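PDB 6JTJ: beta-hexosaminidase from Neisseria gonorrhoeae, which hydrolyses terminal beta-linked N-acetylhexosamine residues and probably serves peptidoglycan recycling by releasing N-acetylglucosamine from cell-wall fragments. Local coordinates for residues N185-A188 with V189-A193; D329-D332 with E333-G337; G348-Q351 with Y352-N355; Q375-V378 with A379-S383. One frame throughout, in Å; residues are numbered along the deposited sequence.

Interaction 1. Residues N185-A188 with V189-A193; sequences NPEA and VARLA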
loop_
_atom_site.group_PDB
_atom_site.type_symbol
_atom_site.label_atom_id
_atom_site.label_comp_id
_atom_site.label_asym_id
_atom_site.label_seq_id
_atom_site.Cartn_x
_atom_site.Cartn_y
_atom_site.Cartn_z
ATOM N N ASN C 185 11.354 15.883 -5.882
ATOM C CA ASN C 185 12.094 16.506 -6.965
ATOM C C ASN C 185 12.973 15.467 -7.640
ATOM O O ASN C 185 13.809 14.863 -6.992
ATOM C CB ASN C 185 12.966 17.653 -6.413
ATOM C CG ASN C 185 13.639 18.469 -7.518
ATOM O OD1 ASN C 185 14.368 17.938 -8.354
ATOM N ND2 ASN C 185 13.390 19.754 -7.528
ATOM N N PRO C 186 12.812 15.284 -8.944
ATOM C CA PRO C 186 13.605 14.259 -9.654
ATOM C C PRO C 186 15.117 14.375 -9.494
ATOM O O PRO C 186 15.795 13.360 -9.366
ATOM C CB PRO C 186 13.191 14.436 -11.118
ATOM C CG PRO C 186 12.395 15.693 -11.198
ATOM C CD PRO C 186 11.818 15.930 -9.836
ATOM N N GLU C 187 15.646 15.590 -9.403
ATOM C CA GLU C 187 17.090 15.773 -9.174
ATOM C C GLU C 187 17.523 15.281 -7.806
ATOM O O GLU C 187 18.554 14.628 -7.656
ATOM C CB GLU C 187 17.512 17.242 -9.342
ATOM C CG GLU C 187 19.063 17.399 -9.321
ATOM C CD GLU C 187 19.800 16.710 -10.485
ATOM O OE1 GLU C 187 19.206 16.454 -11.565
ATOM O OE2 GLU C 187 21.009 16.421 -10.320
ATOM N N ALA C 188 16.747 15.610 -6.785
ATOM C CA ALA C 188 17.055 15.110 -5.447
ATOM C C ALA C 188 16.977 13.575 -5.411
ATOM O O ALA C 188 17.835 12.904 -4.831
ATOM C CB ALA C 188 16.094 15.709 -4.428
ATOM N N VAL C 189 15.946 13.025 -6.038
ATOM C CA VAL C 189 15.774 11.561 -6.028
ATOM C C VAL C 189 16.975 10.894 -6.698
ATOM O O VAL C 189 17.578 9.984 -6.145
ATOM C CB VAL C 189 14.460 11.136 -6.701
ATOM C CG1 VAL C 189 14.411 9.615 -6.885
ATOM C CG2 VAL C 189 13.270 11.607 -5.876
ATOM N N ALA C 190 17.336 11.384 -7.869
ATOM C CA ALA C 190 18.445 10.804 -8.641
ATOM C C ALA C 190 19.728 10.855 -7.866
ATOM O O ALA C 190 20.424 9.852 -7.717
ATOM C CB ALA C 190 18.609 11.524 -9.978
ATOM N N ARG C 191 20.031 12.006 -7.290
ATOM C CA ARG C 191 21.305 12.146 -6.582
ATOM C C ARG C 191 21.353 11.346 -5.281
ATOM O O ARG C 191 22.372 10.720 -4.976
ATOM C CB ARG C 191 21.634 13.630 -6.360
ATOM C CG ARG C 191 21.805 14.398 -7.711
ATOM C CD ARG C 191 23.269 14.687 -7.992
ATOM N NE ARG C 191 24.192 13.561 -7.933
ATOM C CZ ARG C 191 24.687 12.858 -8.959
ATOM N NH1 ARG C 191 24.300 13.067 -10.208
ATOM N NH2 ARG C 191 25.592 11.910 -8.701
ATOM N N LEU C 192 20.257 11.319 -4.517
ATOM C CA LEU C 192 20.253 10.502 -3.303
ATOM C C LEU C 192 20.350 9.030 -3.649
ATOM O O LEU C 192 21.035 8.257 -2.975
ATOM C CB LEU C 192 19.001 10.788 -2.466
ATOM C CG LEU C 192 18.992 12.218 -1.905
ATOM C CD1 LEU C 192 17.610 12.608 -1.398
ATOM C CD2 LEU C 192 20.027 12.327 -0.789
ATOM N N ALA C 193 19.667 8.635 -4.715
ATOM C CA ALA C 193 19.706 7.238 -5.151
ATOM C C ALA C 193 21.131 6.835 -5.544
ATOM O O ALA C 193 21.599 5.773 -5.159
ATOM C CB ALA C 193 18.742 7.037 -6.324
HETATM O O HOH W 1 22.765 14.809 -11.730
#

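Interaction 2. Residues D329-D332 with E333-G337; sequences DLVD and ELRDG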
loop_
_atom_site.group_PDB
_atom_site.type_symbol
_atom_site.label_atom_id
_atom_site.label_comp_id
_atom_site.label_asym_id
_atom_site.label_seq_id
_atom_site.Cartn_x
_atom_site.Cartn_y
_atom_site.Cartn_z
ATOM N N ASP C 329 2.831 -24.091 -4.809
ATOM C CA ASP C 329 1.969 -24.842 -5.715
ATOM C C ASP C 329 2.014 -24.296 -7.142
ATOM O O ASP C 329 2.028 -25.068 -8.103
ATOM C CB ASP C 329 0.511 -24.866 -5.202
ATOM C CG ASP C 329 -0.083 -23.473 -5.026
ATOM O OD1 ASP C 329 0.500 -22.668 -4.264
ATOM O OD2 ASP C 329 -1.111 -23.171 -5.671
ATOM N N LEU C 330 2.001 -22.970 -7.285
ATOM C CA LEU C 330 2.062 -22.355 -8.602
ATOM C C LEU C 330 3.461 -22.470 -9.198
ATOM O O LEU C 330 3.612 -22.553 -10.416
ATOM C CB LEU C 330 1.608 -20.899 -8.548
ATOM C CG LEU C 330 0.127 -20.680 -8.226
ATOM C CD1 LEU C 330 -0.207 -19.198 -8.225
ATOM C CD2 LEU C 330 -0.780 -21.404 -9.215
ATOM N N VAL C 331 4.481 -22.487 -8.350
ATOM C CA VAL C 331 5.840 -22.701 -8.829
ATOM C C VAL C 331 5.954 -24.134 -9.354
ATOM O O VAL C 331 6.545 -24.373 -10.409
ATOM C CB VAL C 331 6.892 -22.450 -7.729
ATOM C CG1 VAL C 331 8.282 -22.796 -8.233
ATOM C CG2 VAL C 331 6.867 -21.001 -7.254
ATOM N N ASP C 332 5.370 -25.088 -8.619
ATOM C CA ASP C 332 5.365 -26.490 -9.058
ATOM C C ASP C 332 4.647 -26.667 -10.365
ATOM O O ASP C 332 5.151 -27.337 -11.279
ATOM C CB ASP C 332 4.761 -27.387 -7.992
ATOM C CG ASP C 332 5.698 -27.599 -6.843
ATOM O OD1 ASP C 332 6.922 -27.393 -7.034
ATOM O OD2 ASP C 332 5.232 -27.954 -5.742
ATOM N N GLU C 333 3.496 -26.021 -10.477
ATOM C CA GLU C 333 2.743 -26.031 -11.716
ATOM C C GLU C 333 3.546 -25.415 -12.867
ATOM O O GLU C 333 3.606 -25.965 -13.956
ATOM C CB GLU C 333 1.427 -25.277 -11.518
ATOM C CG GLU C 333 0.467 -25.384 -12.688
ATOM C CD GLU C 333 -0.815 -24.606 -12.471
ATOM O OE1 GLU C 333 -1.245 -24.457 -11.300
ATOM O OE2 GLU C 333 -1.404 -24.162 -13.481
ATOM N N LEU C 334 4.146 -24.255 -12.622
ATOM C CA LEU C 334 4.884 -23.554 -13.669
ATOM C C LEU C 334 6.081 -24.364 -14.160
ATOM O O LEU C 334 6.305 -24.465 -15.363
ATOM C CB LEU C 334 5.356 -22.185 -13.166
ATOM C CG LEU C 334 6.252 -21.368 -14.094
ATOM C CD1 LEU C 334 5.547 -21.033 -15.400
ATOM C CD2 LEU C 334 6.706 -20.103 -13.381
ATOM N N ARG C 335 6.848 -24.922 -13.227
ATOM C CA ARG C 335 8.097 -25.598 -13.593
ATOM C C ARG C 335 7.897 -26.939 -14.308
ATOM O O ARG C 335 8.769 -27.382 -15.045
ATOM C CB ARG C 335 8.992 -25.783 -12.375
ATOM C CG ARG C 335 8.523 -26.806 -11.371
ATOM C CD ARG C 335 9.223 -26.568 -10.055
ATOM N NE ARG C 335 8.812 -27.503 -9.015
ATOM C CZ ARG C 335 9.362 -28.692 -8.793
ATOM N NH1 ARG C 335 10.366 -29.132 -9.538
ATOM N NH2 ARG C 335 8.899 -29.447 -7.807
ATOM N N ASP C 336 6.743 -27.568 -14.100
ATOM C CA ASP C 336 6.449 -28.860 -14.709
ATOM C C ASP C 336 6.279 -28.746 -16.219
ATOM O O ASP C 336 5.292 -28.177 -16.699
ATOM C CB ASP C 336 5.185 -29.454 -14.088
ATOM C CG ASP C 336 4.838 -30.795 -14.675
ATOM O OD1 ASP C 336 5.690 -31.701 -14.618
ATOM O OD2 ASP C 336 3.723 -30.941 -15.206
ATOM N N GLY C 337 7.233 -29.294 -16.962
ATOM C CA GLY C 337 7.224 -29.206 -18.420
ATOM C C GLY C 337 7.571 -27.828 -18.939
ATOM O O GLY C 337 7.223 -27.475 -20.062
#

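Interaction 3. Residues G348-Q351 with Y352-N355; sequences GRWQ and YMEN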
loop_
_atom_site.group_PDB
_atom_site.type_symbol
_atom_site.label_atom_id
_atom_site.label_comp_id
_atom_site.label_asym_id
_atom_site.label_seq_id
_atom_site.Cartn_x
_atom_site.Cartn_y
_atom_site.Cartn_z
ATOM N N GLY C 348 24.484 -13.631 -17.540
ATOM C CA GLY C 348 25.257 -12.448 -17.182
ATOM C C GLY C 348 24.458 -11.483 -16.321
ATOM O O GLY C 348 25.001 -10.852 -15.402
ATOM N N ARG C 349 23.169 -11.344 -16.627
ATOM C CA ARG C 349 22.283 -10.487 -15.838
ATOM C C ARG C 349 22.130 -10.977 -14.392
ATOM O O ARG C 349 22.151 -10.172 -13.473
ATOM C CB ARG C 349 20.925 -10.342 -16.539
ATOM C CG ARG C 349 20.997 -9.390 -17.715
ATOM C CD ARG C 349 19.742 -9.374 -18.566
ATOM N NE ARG C 349 19.889 -8.412 -19.659
ATOM C CZ ARG C 349 19.119 -8.369 -20.733
ATOM N NH1 ARG C 349 18.112 -9.220 -20.878
ATOM N NH2 ARG C 349 19.343 -7.463 -21.668
ATOM N N TRP C 350 21.938 -12.276 -14.193
ATOM C CA TRP C 350 21.955 -12.837 -12.838
ATOM C C TRP C 350 23.323 -12.613 -12.173
ATOM O O TRP C 350 23.407 -12.271 -11.001
ATOM C CB TRP C 350 21.709 -14.349 -12.853
ATOM C CG TRP C 350 20.279 -14.878 -12.844
ATOM C CD1 TRP C 350 19.723 -15.717 -13.772
ATOM C CD2 TRP C 350 19.280 -14.703 -11.825
ATOM N NE1 TRP C 350 18.448 -16.046 -13.408
ATOM C CE2 TRP C 350 18.155 -15.462 -12.209
ATOM C CE3 TRP C 350 19.234 -13.989 -10.628
ATOM C CZ2 TRP C 350 16.990 -15.510 -11.452
ATOM C CZ3 TRP C 350 18.072 -14.049 -9.862
ATOM C CH2 TRP C 350 16.970 -14.799 -10.277
ATOM N N GLN C 351 24.395 -12.870 -12.914
ATOM C CA GLN C 351 25.728 -12.873 -12.329
ATOM C C GLN C 351 26.160 -11.491 -11.873
ATOM O O GLN C 351 26.817 -11.359 -10.850
ATOM C CB GLN C 351 26.780 -13.471 -13.297
ATOM C CG GLN C 351 28.174 -13.686 -12.648
ATOM C CD GLN C 351 28.189 -14.311 -11.211
ATOM O OE1 GLN C 351 27.320 -15.103 -10.802
ATOM N NE2 GLN C 351 29.198 -13.923 -10.430
ATOM N N TYR C 352 25.790 -10.470 -12.630
ATOM C CA TYR C 352 26.032 -9.089 -12.233
ATOM C C TYR C 352 25.464 -8.775 -10.830
ATOM O O TYR C 352 26.017 -7.948 -10.116
ATOM C CB TYR C 352 25.431 -8.150 -13.274
ATOM C CG TYR C 352 25.786 -6.686 -13.099
ATOM C CD1 TYR C 352 27.091 -6.224 -13.309
ATOM C CD2 TYR C 352 24.815 -5.762 -12.747
ATOM C CE1 TYR C 352 27.409 -4.878 -13.165
ATOM C CE2 TYR C 352 25.115 -4.424 -12.604
ATOM C CZ TYR C 352 26.407 -3.982 -12.802
ATOM O OH TYR C 352 26.672 -2.642 -12.639
ATOM N N MET C 353 24.402 -9.470 -10.420
ATOM C CA MET C 353 23.790 -9.251 -9.099
ATOM C C MET C 353 24.436 -10.025 -7.948
ATOM O O MET C 353 24.062 -9.819 -6.797
ATOM C CB MET C 353 22.301 -9.591 -9.156
ATOM C CG MET C 353 21.496 -8.669 -10.073
ATOM S SD MET C 353 19.727 -8.999 -9.981
ATOM C CE MET C 353 19.609 -10.764 -10.278
ATOM N N GLU C 354 25.369 -10.929 -8.242
ATOM C CA GLU C 354 26.004 -11.714 -7.182
ATOM C C GLU C 354 26.729 -10.777 -6.229
ATOM O O GLU C 354 27.297 -9.772 -6.642
ATOM C CB GLU C 354 26.989 -12.773 -7.704
ATOM C CG GLU C 354 27.024 -14.007 -6.804
ATOM C CD GLU C 354 27.804 -15.175 -7.395
ATOM O OE1 GLU C 354 27.606 -16.347 -6.955
ATOM O OE2 GLU C 354 28.615 -14.912 -8.321
ATOM N N ASN C 355 26.663 -11.098 -4.942
ATOM C CA ASN C 355 27.357 -10.309 -3.945
ATOM C C ASN C 355 28.857 -10.325 -4.222
ATOM O O ASN C 355 29.415 -11.366 -4.564
ATOM C CB ASN C 355 27.111 -10.834 -2.540
ATOM C CG ASN C 355 27.320 -9.759 -1.494
ATOM O OD1 ASN C 355 28.445 -9.358 -1.242
ATOM N ND2 ASN C 355 26.241 -9.309 -0.869
#

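Interaction 4. Residues Q375-V378 with A379-S383; sequences QAFV and AGLAS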
loop_
_atom_site.group_PDB
_atom_site.type_symbol
_atom_site.label_atom_id
_atom_site.label_comp_id
_atom_site.label_asym_id
_atom_site.label_seq_id
_atom_site.Cartn_x
_atom_site.Cartn_y
_atom_site.Cartn_z
ATOM N N GLN C 375 26.952 2.245 11.626
ATOM C CA GLN C 375 25.785 1.631 12.214
ATOM C C GLN C 375 25.065 2.559 13.170
ATOM O O GLN C 375 23.848 2.766 13.059
ATOM C CB GLN C 375 26.146 0.352 12.953
ATOM C CG GLN C 375 26.468 -0.820 12.065
ATOM C CD GLN C 375 26.869 -2.025 12.885
ATOM O OE1 GLN C 375 27.787 -1.944 13.660
ATOM N NE2 GLN C 375 26.211 -3.142 12.693
ATOM N N ALA C 376 25.813 3.147 14.095
ATOM C CA ALA C 376 25.214 4.032 15.094
ATOM C C ALA C 376 24.623 5.298 14.462
ATOM O O ALA C 376 23.566 5.787 14.890
ATOM C CB ALA C 376 26.230 4.389 16.174
ATOM N N PHE C 377 25.299 5.844 13.460
ATOM C CA PHE C 377 24.756 7.005 12.745
ATOM C C PHE C 377 23.404 6.674 12.075
ATOM O O PHE C 377 22.445 7.451 12.137
ATOM C CB PHE C 377 25.743 7.482 11.686
ATOM C CG PHE C 377 25.175 8.542 10.754
ATOM C CD1 PHE C 377 25.053 9.855 11.161
ATOM C CD2 PHE C 377 24.750 8.210 9.474
ATOM C CE1 PHE C 377 24.539 10.823 10.303
ATOM C CE2 PHE C 377 24.223 9.172 8.609
ATOM C CZ PHE C 377 24.118 10.485 9.025
ATOM N N VAL C 378 23.342 5.522 11.411
ATOM C CA VAL C 378 22.136 5.120 10.678
ATOM C C VAL C 378 21.019 4.827 11.690
ATOM O O VAL C 378 19.899 5.271 11.519
ATOM C CB VAL C 378 22.433 3.918 9.751
ATOM C CG1 VAL C 378 21.157 3.334 9.183
ATOM C CG2 VAL C 378 23.359 4.352 8.618
ATOM N N ALA C 379 21.345 4.108 12.759
ATOM C CA ALA C 379 20.400 3.886 13.853
ATOM C C ALA C 379 19.791 5.194 14.336
ATOM O O ALA C 379 18.614 5.246 14.683
ATOM C CB ALA C 379 21.076 3.158 15.014
ATOM N N GLY C 380 20.605 6.240 14.390
ATOM C CA GLY C 380 20.168 7.539 14.880
ATOM C C GLY C 380 19.188 8.208 13.951
ATOM O O GLY C 380 18.287 8.919 14.404
ATOM N N LEU C 381 19.366 8.011 12.649
ATOM C CA LEU C 381 18.412 8.536 11.686
ATOM C C LEU C 381 17.067 7.844 11.849
ATOM O O LEU C 381 16.038 8.464 11.680
ATOM C CB LEU C 381 18.910 8.344 10.262
ATOM C CG LEU C 381 20.173 9.101 9.846
ATOM C CD1 LEU C 381 20.492 8.779 8.399
ATOM C CD2 LEU C 381 20.015 10.603 10.033
ATOM N N ALA C 382 17.084 6.560 12.181
ATOM C CA ALA C 382 15.850 5.798 12.373
ATOM C C ALA C 382 15.099 6.092 13.690
ATOM O O ALA C 382 13.954 5.688 13.829
ATOM C CB ALA C 382 16.129 4.301 12.253
ATOM N N SER C 383 15.731 6.763 14.652
ATOM C CA SER C 383 15.054 7.102 15.916
ATOM C C SER C 383 14.612 8.560 16.047
ATOM O O SER C 383 14.969 9.420 15.250
ATOM C CB SER C 383 15.944 6.727 17.081
ATOM O OG SER C 383 15.938 5.323 17.213
#

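Interaction 1. Residues N185-A188 with V189-A193
Leu192 folds back over Ala188, its CG just 3.2 Å from Ala188 O, the same carbonyl oxygen that takes the Leu192 N-H. This is the tight side of the first turns of helix 186-202. Leu192 and Ala188 both press on Trp131 of helix 124-134. Val189 also faces inward: its CG2 is 3.5 Å from Asn185 O, and the side chain reaches Pro243 of helix 242-249. The solvent side is much looser. Glu187 and Arg191, one turn apart, run side by side with carboxylate and guanidinium planes 33° apart, yet Glu187 OE2 and Arg191 NH1 stay 4.7 Å from each other. A water bridges them, giving a hydrogen to Glu187 OE2 (2.8 Å) and accepting one from Arg191 NH1 in the guanidinium plane. Between the two side chains, direct contact is confined to the arginine stem, where Glu187 OE2 lies 3.4 Å from Arg191 CG. At the helix start Asn185 is the N-cap: its OD1 accepts from Glu187 N (2.9 Å) in the carbonyl plane. The chemistry implies a helix start secured by cap and buried apolar face; outside, Arg191 is coupled to Glu187 through water and weakly to Glu140, probably only modestly stabilising.

Interaction 2. Residues D329-D332 with E333-G337
Asp332 and Arg335 lie side by side on one flank of helix 328-335, both pointing the same way, and the arginine grips the acid side-on. NE and NH2 converge on the single oxygen OD1: Asp332 OD1 is 2.7 Å from Arg335 NE and 3.0 Å from Arg335 NH2. That oxygen sits at the guanidinium edge, in its plane, but the carboxylate is turned 60° against the guanidinium. NE meets OD1 on the anti side, while NH2 arrives from above the carboxylate plane. Arg335 gets there by an unusual route: its CG is wedged between the backbone N and the carbonyl carbon (chi1 71°), and from there the chain runs extended to NE, passing over Val331 O, which is 3.3 Å from Arg335 CG. Both charges have second partners, Arg63 at Asp332 OD2 and Asp66 at Arg335 NH1, so the pair belongs to a network reaching helix 58-64 and beyond. On another flank Leu330 and Glu333 also run alongside each other, with Leu330 CD2 3.7 Å from Glu333 OE1. Leu334 turns to Ile307 and Ala311 of helix 307-317. The last backbone bond, Asp336 N to Asp332 O, is longer than those before it at 3.2 Å, and Lys308 takes up the carbonyl oxygens of Leu334 and Asp336. The arrangement is an i to i+3 salt bridge on the last turn of a helix that follows strand 321-323, on the outside of the family 3 (beta/alpha) barrel.

Interaction 3. Residues G348-Q351 with Y352-N355
The indole of Trp350 and the methyl of Met353 meet obliquely, with Trp350 CE3 3.3 Å from Met353 CE. A bend at the last torsion of Met353 (chi3 -53°) swings that methyl toward the six-membered ring, whose CZ3 is 3.7 Å from the same Met353 CE. The other flat pair is the amide of Gln351 and the carboxylate of Glu354, turned nearly perpendicular at 86°. Gln351 NE2 donates to Glu354 OE2, but at 2.4 Å the bond is too short to be taken at face value, and the exact placing of these groups is doubtful. Outside the segments, the indole N-H is used by Gly45 O, and Gln351 OE1 accepts from Arg44, a residue the Trp350 side chain touches. The phenol of Tyr352 makes a cation-pi contact with Lys206, and its hydroxyl bonds to Gly251 O. In the backbone, Tyr352 N still reaches Gly348 O, four residues back. Then the pattern tightens to i+3, the sign that the helix is ending: Met353 N bonds to Trp350 O and Glu354 N to Gln351 O, each at 3.0 Å. Chemically, the chain leaves helix 346-352 with its backbone N-H groups still engaged, its apolar side against Ile101 and Val290 of the barrel strands, and Gln351 and Tyr352 held by Arg44 and Lys206.

Interaction 4. Residues Q375-V378 with A379-S383
Phe377 and Leu381, one turn apart on helix 369-382, make the apolar part of the contact. Leu381 CG stands over one face of the phenyl ring, 4.2 Å above its plane and offset toward the rim, and the branch that touches is CD1, with Leu381 CD1 3.8 Å from Phe377 CE2. With CG of Phe377 anti to the backbone N (chi1 171°), the ring is carried along the helix toward Leu381. The same ring, at the exposed margin, rests on Ala142 and Gln145 of helix 136-155. Val378 is the buried residue, packed on Val146 and Val149 of that helix and on the loop at Thr119, Leu121 and Pro122. The second kind is backbone hydrogen bonding. It begins straight and short, Ala379 N to Gln375 O at 2.9 Å, and slackens toward the C-terminal end. Gly380 N bonds to Ala376 O (3.0 Å) and weakly to Phe377 O. Phe377 O also accepts from Leu381 N at 3.2 Å, the length again found between Ala382 N and Val378 O. Among polar side chains, Gln375 gives its NE2 to Glu153 of helix 136-155. The chemistry is that of an amphipathic last helix: dispersion contacts and the Gln375 to Glu153 bond help attach it to its neighbour, while Ala376 and Gly380 are exposed, and the longer backbone bonds imply a weaker grip near the modelled end of the chain.

The four contacts follow one another along the chain without touching. Interactions 1 and 2 lie on opposite sides of the chain's centre, their centres 40 Å apart, and interaction 4 is farther still from interaction 2, at 43 Å. Interactions 2 and 3 sit on consecutive helices, with nearest atoms about 11 Å apart. Interactions 1 and 3 come closest to the sugar site: the Val189 side chain is about 10 Å from that of Lys210, a predicted substrate-binding residue, and Met353 about 11 Å from it. Met353 also lies about 12 Å from a bound N-acetylglucosamine, so its side chain does not touch that sugar. Interactions 2 and 4 are peripheral, each centred 23 Å from the chain's centre.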